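Local structure of chloramphenicol acetyltransferase (2I9D) at residues P28-I32 with M193-G198; P190-T194 with L205-Y209. The protein probably acetylates chloramphenicol, the transfer from acetyl-CoA that inactivates the antibiotic in this enzyme family. One frame throughout, in Å; residues are numbered along the deposited sequence.

Interaction 1 (P28-I32 with M193-G198); sequences PQLSI and MTIHHG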
loop_
_atom_site.group_PDB
_atom_site.type_symbol
_atom_site.label_atom_id
_atom_site.label_comp_id
_atom_site.label_asym_id
_atom_site.label_seq_id
_atom_site.Cartn_x
_atom_site.Cartn_y
_atom_site.Cartn_z
ATOM N N PRO A 28 7.650 11.058 5.480
ATOM C CA PRO A 28 8.431 10.239 6.440
ATOM C C PRO A 28 7.728 8.958 6.893
ATOM O O PRO A 28 8.211 8.286 7.798
ATOM C CB PRO A 28 8.549 11.166 7.651
ATOM C CG PRO A 28 7.238 11.896 7.657
ATOM C CD PRO A 28 6.907 12.134 6.179
ATOM N N GLN A 29 6.609 8.623 6.254
ATOM C CA GLN A 29 5.743 7.555 6.744
ATOM C C GLN A 29 5.998 6.302 5.971
ATOM O O GLN A 29 6.345 6.329 4.791
ATOM C CB GLN A 29 4.269 7.915 6.555
ATOM C CG GLN A 29 3.872 9.234 7.216
ATOM C CD GLN A 29 2.391 9.476 7.213
ATOM O OE1 GLN A 29 1.842 9.947 8.200
ATOM N NE2 GLN A 29 1.727 9.156 6.100
ATOM N N LEU A 30 5.774 5.181 6.623
ATOM C CA LEU A 30 5.595 4.003 5.804
ATOM C C LEU A 30 4.304 3.271 6.082
ATOM O O LEU A 30 3.819 3.291 7.220
ATOM C CB LEU A 30 6.877 3.133 5.748
ATOM C CG LEU A 30 7.358 1.840 6.391
ATOM C CD1 LEU A 30 6.333 0.707 6.358
ATOM C CD2 LEU A 30 8.523 1.503 5.487
ATOM N N SER A 31 3.744 2.649 5.044
ATOM C CA SER A 31 2.592 1.747 5.235
ATOM C C SER A 31 3.000 0.301 5.050
ATOM O O SER A 31 3.830 -0.028 4.211
ATOM C CB SER A 31 1.436 2.061 4.269
ATOM O OG SER A 31 1.097 3.419 4.310
ATOM N N ILE A 32 2.365 -0.578 5.801
ATOM C CA ILE A 32 2.653 -1.990 5.660
ATOM C C ILE A 32 1.348 -2.718 5.868
ATOM O O ILE A 32 0.522 -2.267 6.660
ATOM C CB ILE A 32 3.731 -2.464 6.701
ATOM C CG1 ILE A 32 3.990 -3.983 6.604
ATOM C CG2 ILE A 32 3.348 -2.019 8.152
ATOM C CD1 ILE A 32 5.230 -4.448 7.372
HETATM N N MSE A 193 -1.113 -0.740 8.331
HETATM C CA MSE A 193 -0.824 0.390 9.181
HETATM C C MSE A 193 0.139 1.387 8.548
HETATM O O MSE A 193 0.955 1.036 7.712
HETATM C CB MSE A 193 -0.330 -0.068 10.563
HETATM C CG MSE A 193 1.009 -0.778 10.559
HETATM SE SE MSE A 193 1.521 -1.544 12.333
HETATM C CE MSE A 193 0.914 -0.066 13.530
ATOM N N THR A 194 0.008 2.642 8.975
ATOM C CA THR A 194 0.847 3.737 8.533
ATOM C C THR A 194 1.519 4.385 9.747
ATOM O O THR A 194 0.859 4.841 10.670
ATOM C CB THR A 194 0.026 4.732 7.704
ATOM O OG1 THR A 194 -0.405 4.052 6.538
ATOM C CG2 THR A 194 0.838 5.973 7.273
ATOM N N ILE A 195 2.844 4.362 9.763
ATOM C CA ILE A 195 3.586 4.851 10.912
ATOM C C ILE A 195 4.620 5.878 10.451
ATOM O O ILE A 195 4.822 6.041 9.252
ATOM C CB ILE A 195 4.195 3.668 11.815
ATOM C CG1 ILE A 195 4.981 2.618 10.993
ATOM C CG2 ILE A 195 3.061 2.970 12.625
ATOM C CD1 ILE A 195 6.222 3.135 10.255
ATOM N N HIS A 196 5.228 6.599 11.393
ATOM C CA HIS A 196 6.301 7.535 11.057
ATOM C C HIS A 196 7.613 6.753 11.145
ATOM O O HIS A 196 7.907 6.191 12.185
ATOM C CB HIS A 196 6.309 8.695 12.061
ATOM C CG HIS A 196 7.152 9.851 11.645
ATOM N ND1 HIS A 196 8.524 9.780 11.562
ATOM C CD2 HIS A 196 6.820 11.126 11.327
ATOM C CE1 HIS A 196 9.002 10.945 11.170
ATOM N NE2 HIS A 196 7.990 11.786 11.047
ATOM N N HIS A 197 8.386 6.709 10.068
ATOM C CA HIS A 197 9.622 5.924 10.051
ATOM C C HIS A 197 10.693 6.446 11.051
ATOM O O HIS A 197 11.629 5.703 11.415
ATOM C CB HIS A 197 10.208 5.884 8.631
ATOM C CG HIS A 197 11.065 4.685 8.350
ATOM N ND1 HIS A 197 11.777 4.022 9.332
ATOM C CD2 HIS A 197 11.351 4.050 7.186
ATOM C CE1 HIS A 197 12.442 3.020 8.784
ATOM N NE2 HIS A 197 12.195 3.011 7.486
ATOM N N GLY A 198 10.580 7.717 11.459
ATOM C CA GLY A 198 11.450 8.290 12.491
ATOM C C GLY A 198 11.365 7.552 13.818
ATOM O O GLY A 198 12.337 7.515 14.573
#

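Interaction 2 (P190-T194 with L205-Y209); sequences PIAMT and LSLFY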
loop_
_atom_site.group_PDB
_atom_site.type_symbol
_atom_site.label_atom_id
_atom_site.label_comp_id
_atom_site.label_asym_id
_atom_site.label_seq_id
_atom_site.Cartn_x
_atom_site.Cartn_y
_atom_site.Cartn_z
ATOM N N PRO A 190 -6.226 -9.601 7.440
ATOM C CA PRO A 190 -5.175 -8.614 7.149
ATOM C C PRO A 190 -5.236 -7.359 8.042
ATOM O O PRO A 190 -6.313 -6.918 8.455
ATOM C CB PRO A 190 -5.407 -8.274 5.664
ATOM C CG PRO A 190 -6.901 -8.530 5.439
ATOM C CD PRO A 190 -7.421 -9.357 6.602
ATOM N N ILE A 191 -4.068 -6.824 8.372
ATOM C CA ILE A 191 -3.967 -5.586 9.125
ATOM C C ILE A 191 -2.908 -4.715 8.474
ATOM O O ILE A 191 -1.764 -5.126 8.316
ATOM C CB ILE A 191 -3.703 -5.819 10.639
ATOM C CG1 ILE A 191 -4.797 -6.735 11.258
ATOM C CG2 ILE A 191 -3.573 -4.466 11.394
ATOM C CD1 ILE A 191 -4.580 -7.131 12.692
ATOM N N ALA A 192 -3.339 -3.527 8.055
ATOM C CA ALA A 192 -2.515 -2.520 7.434
ATOM C C ALA A 192 -2.241 -1.431 8.479
ATOM O O ALA A 192 -3.041 -1.230 9.415
ATOM C CB ALA A 192 -3.238 -1.938 6.232
HETATM N N MSE A 193 -1.113 -0.740 8.331
HETATM C CA MSE A 193 -0.824 0.390 9.181
HETATM C C MSE A 193 0.139 1.387 8.548
HETATM O O MSE A 193 0.955 1.036 7.712
HETATM C CB MSE A 193 -0.330 -0.068 10.563
HETATM C CG MSE A 193 1.009 -0.778 10.559
HETATM SE SE MSE A 193 1.521 -1.544 12.333
HETATM C CE MSE A 193 0.914 -0.066 13.530
ATOM N N THR A 194 0.008 2.642 8.975
ATOM C CA THR A 194 0.847 3.737 8.533
ATOM C C THR A 194 1.519 4.385 9.747
ATOM O O THR A 194 0.859 4.841 10.670
ATOM C CB THR A 194 0.026 4.732 7.704
ATOM O OG1 THR A 194 -0.405 4.052 6.538
ATOM C CG2 THR A 194 0.838 5.973 7.273
ATOM N N LEU A 205 7.919 -3.254 13.670
ATOM C CA LEU A 205 6.748 -3.751 12.965
ATOM C C LEU A 205 6.635 -5.270 13.090
ATOM O O LEU A 205 5.535 -5.809 13.291
ATOM C CB LEU A 205 6.805 -3.331 11.496
ATOM C CG LEU A 205 6.587 -1.825 11.279
ATOM C CD1 LEU A 205 6.907 -1.375 9.855
ATOM C CD2 LEU A 205 5.165 -1.405 11.681
ATOM N N SER A 206 7.781 -5.953 12.965
ATOM C CA SER A 206 7.876 -7.403 13.185
ATOM C C SER A 206 7.327 -7.802 14.563
ATOM O O SER A 206 6.462 -8.673 14.666
ATOM C CB SER A 206 9.336 -7.829 13.058
ATOM O OG SER A 206 9.449 -9.111 12.525
ATOM N N LEU A 207 7.808 -7.130 15.616
ATOM C CA LEU A 207 7.332 -7.366 16.991
ATOM C C LEU A 207 5.885 -7.007 17.196
ATOM O O LEU A 207 5.181 -7.696 17.947
ATOM C CB LEU A 207 8.125 -6.539 18.018
ATOM C CG LEU A 207 9.638 -6.495 18.099
ATOM C CD1 LEU A 207 10.026 -5.685 19.343
ATOM C CD2 LEU A 207 10.259 -7.916 18.126
ATOM N N PHE A 208 5.437 -5.900 16.587
ATOM C CA PHE A 208 3.999 -5.550 16.627
ATOM C C PHE A 208 3.101 -6.677 16.116
ATOM O O PHE A 208 2.212 -7.141 16.825
ATOM C CB PHE A 208 3.719 -4.258 15.857
ATOM C CG PHE A 208 2.289 -3.818 15.918
ATOM C CD1 PHE A 208 1.844 -3.009 16.963
ATOM C CD2 PHE A 208 1.399 -4.185 14.919
ATOM C CE1 PHE A 208 0.526 -2.580 17.021
ATOM C CE2 PHE A 208 0.070 -3.774 14.956
ATOM C CZ PHE A 208 -0.370 -2.973 16.024
ATOM N N TYR A 209 3.336 -7.115 14.888
ATOM C CA TYR A 209 2.541 -8.182 14.294
ATOM C C TYR A 209 2.645 -9.537 15.033
ATOM O O TYR A 209 1.628 -10.231 15.219
ATOM C CB TYR A 209 2.906 -8.341 12.806
ATOM C CG TYR A 209 2.293 -7.274 11.910
ATOM C CD1 TYR A 209 3.078 -6.249 11.357
ATOM C CD2 TYR A 209 0.918 -7.288 11.612
ATOM C CE1 TYR A 209 2.518 -5.291 10.534
ATOM C CE2 TYR A 209 0.353 -6.306 10.787
ATOM C CZ TYR A 209 1.158 -5.316 10.259
ATOM O OH TYR A 209 0.606 -4.369 9.437
#

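Interaction 1 (P28-I32 with M193-G198)
The imidazole of His196 has the Pro28 ring against one face: Pro28 CB lies 3.8 Å from the centroid of the His196 ring, 27° off its normal and offset toward the rim, a CH-pi contact. At the edge, close to the ring plane, His196 ND1 accepts the N-H of Gly198 at 2.9 Å, which steadies the rotation of the ring and folds the chain just past the strand; the ring of Phe199 meets the same imidazole at about 45°. The second imidazole, His197, is approached obliquely by Leu30 CD2 and stacks on Phe22. Together the two histidines open the HHxxxDG signature of the chloramphenicol acetyltransferases, and His197 is the predicted proton acceptor.

Leading up to His197, 193-196 pairs antiparallel with 29-32 in the mixed sheet of this fold; beyond 29-32 a strand of the second subunit, paired with Ser31 and Ile32, carries the sheet across the interface. Leu30 with Ile195 and Ile32 with Met193 (selenomethionine) are the hydrogen-bonded pairs, each closed by two backbone bonds. One further bond, His197 N to Pro28 O at 2.8 Å, extends the pairing past the strand end and ties the backbone of the predicted catalytic residue to 28-32.

Side chains sort by face. Leu30 and Ile195, Ile32 and Met193 share one; Ile32 CG2 and Met193 CG lie alongside each other, pointing the same way, 3.6 Å apart. Gln29 and His196, Ser31 and Thr194 share the other, where the extended Gln29 puts OE1 on the N-H of Asn170, while NE2 rests 3.5 Å from Thr194 CG2. With OG1 turned beside its own backbone N (chi1 -64°), Thr194 presents its hydroxyl to Ser31, and Ser31 OG meets Thr194 OG1 at 2.8 Å.

Interaction 2 (P190-T194 with L205-Y209)
Met193, Tyr209 and Ile191 bury the most surface where strand 190-194 faces helix 205-209. The selenomethionine side chain of Met193 reaches from the strand toward the helix, its CG set between the backbone N and the carbonyl carbon (chi1 66°) and its end bent at chi3. This bend lays the methyl over the Phe208 ring: Met193 CE stands 4.1 Å from the centroid of that ring, 15° off the normal, so one face of the phenyl is covered by a CH-pi contact. Selenium follows at a slant, with Met193 SE 3.7 Å from Phe208 CD2 and also 3.7 Å from Leu205 CD2. A longer, oblique Met-aromatic approach puts Met193 SE 4.9 Å from the centroid of the Tyr209 ring.

The axes are 11.6 Å apart, and the contact is carried mainly by side chains, as expected where a helix covers one face of a beta sheet in the two-layer fold of the CoA-dependent acyltransferases. Leu205 and Tyr209, one turn apart, pass Met193 in the opposite direction, while Phe208 comes from the opposite direction, offers a ring face and stacks with Phe70, which also touches Met193.

Tyr209 supplies the polar link. Its hydroxyl donates to the backbone carbonyl of the strand, Tyr209 OH to Ile191 O being 2.7 Å, although the donor stands 44° out of the carbonyl plane rather than on a lone pair. Replacing it with a phenylalanine would probably leave Ile191 O without this bond and the buried ring freer to shift against Met193. Beside the hydroxyl, the ring's flank meets the Ile191 side chain, Tyr209 CE2 lying 4.1 Å from Ile191 CB, and Leu155 of the second subunit packs on the same tyrosine.

Interactions 1 and 2 use overlapping parts of one strand, 186-196: the first joins it edge to edge with 29-37, the second covers a face with helix 202-216. Their centres are about 10 Å apart, and Met193 and Thr194 belong to both. The two also touch directly, Ile195 CG1 lying 4.1 Å from Leu205 CD2 and Ile32 CG2 4.0 Å from Leu205 CD1, so Leu205 packs under the strand pair. The nearest side-chain atoms of Leu205 and His197, the predicted proton acceptor, are about 7 Å apart. Both contacts reach the second subunit, with Thr163 of that chain packing on His197, consistent with the interface active sites of trimeric chloramphenicol acetyltransferases.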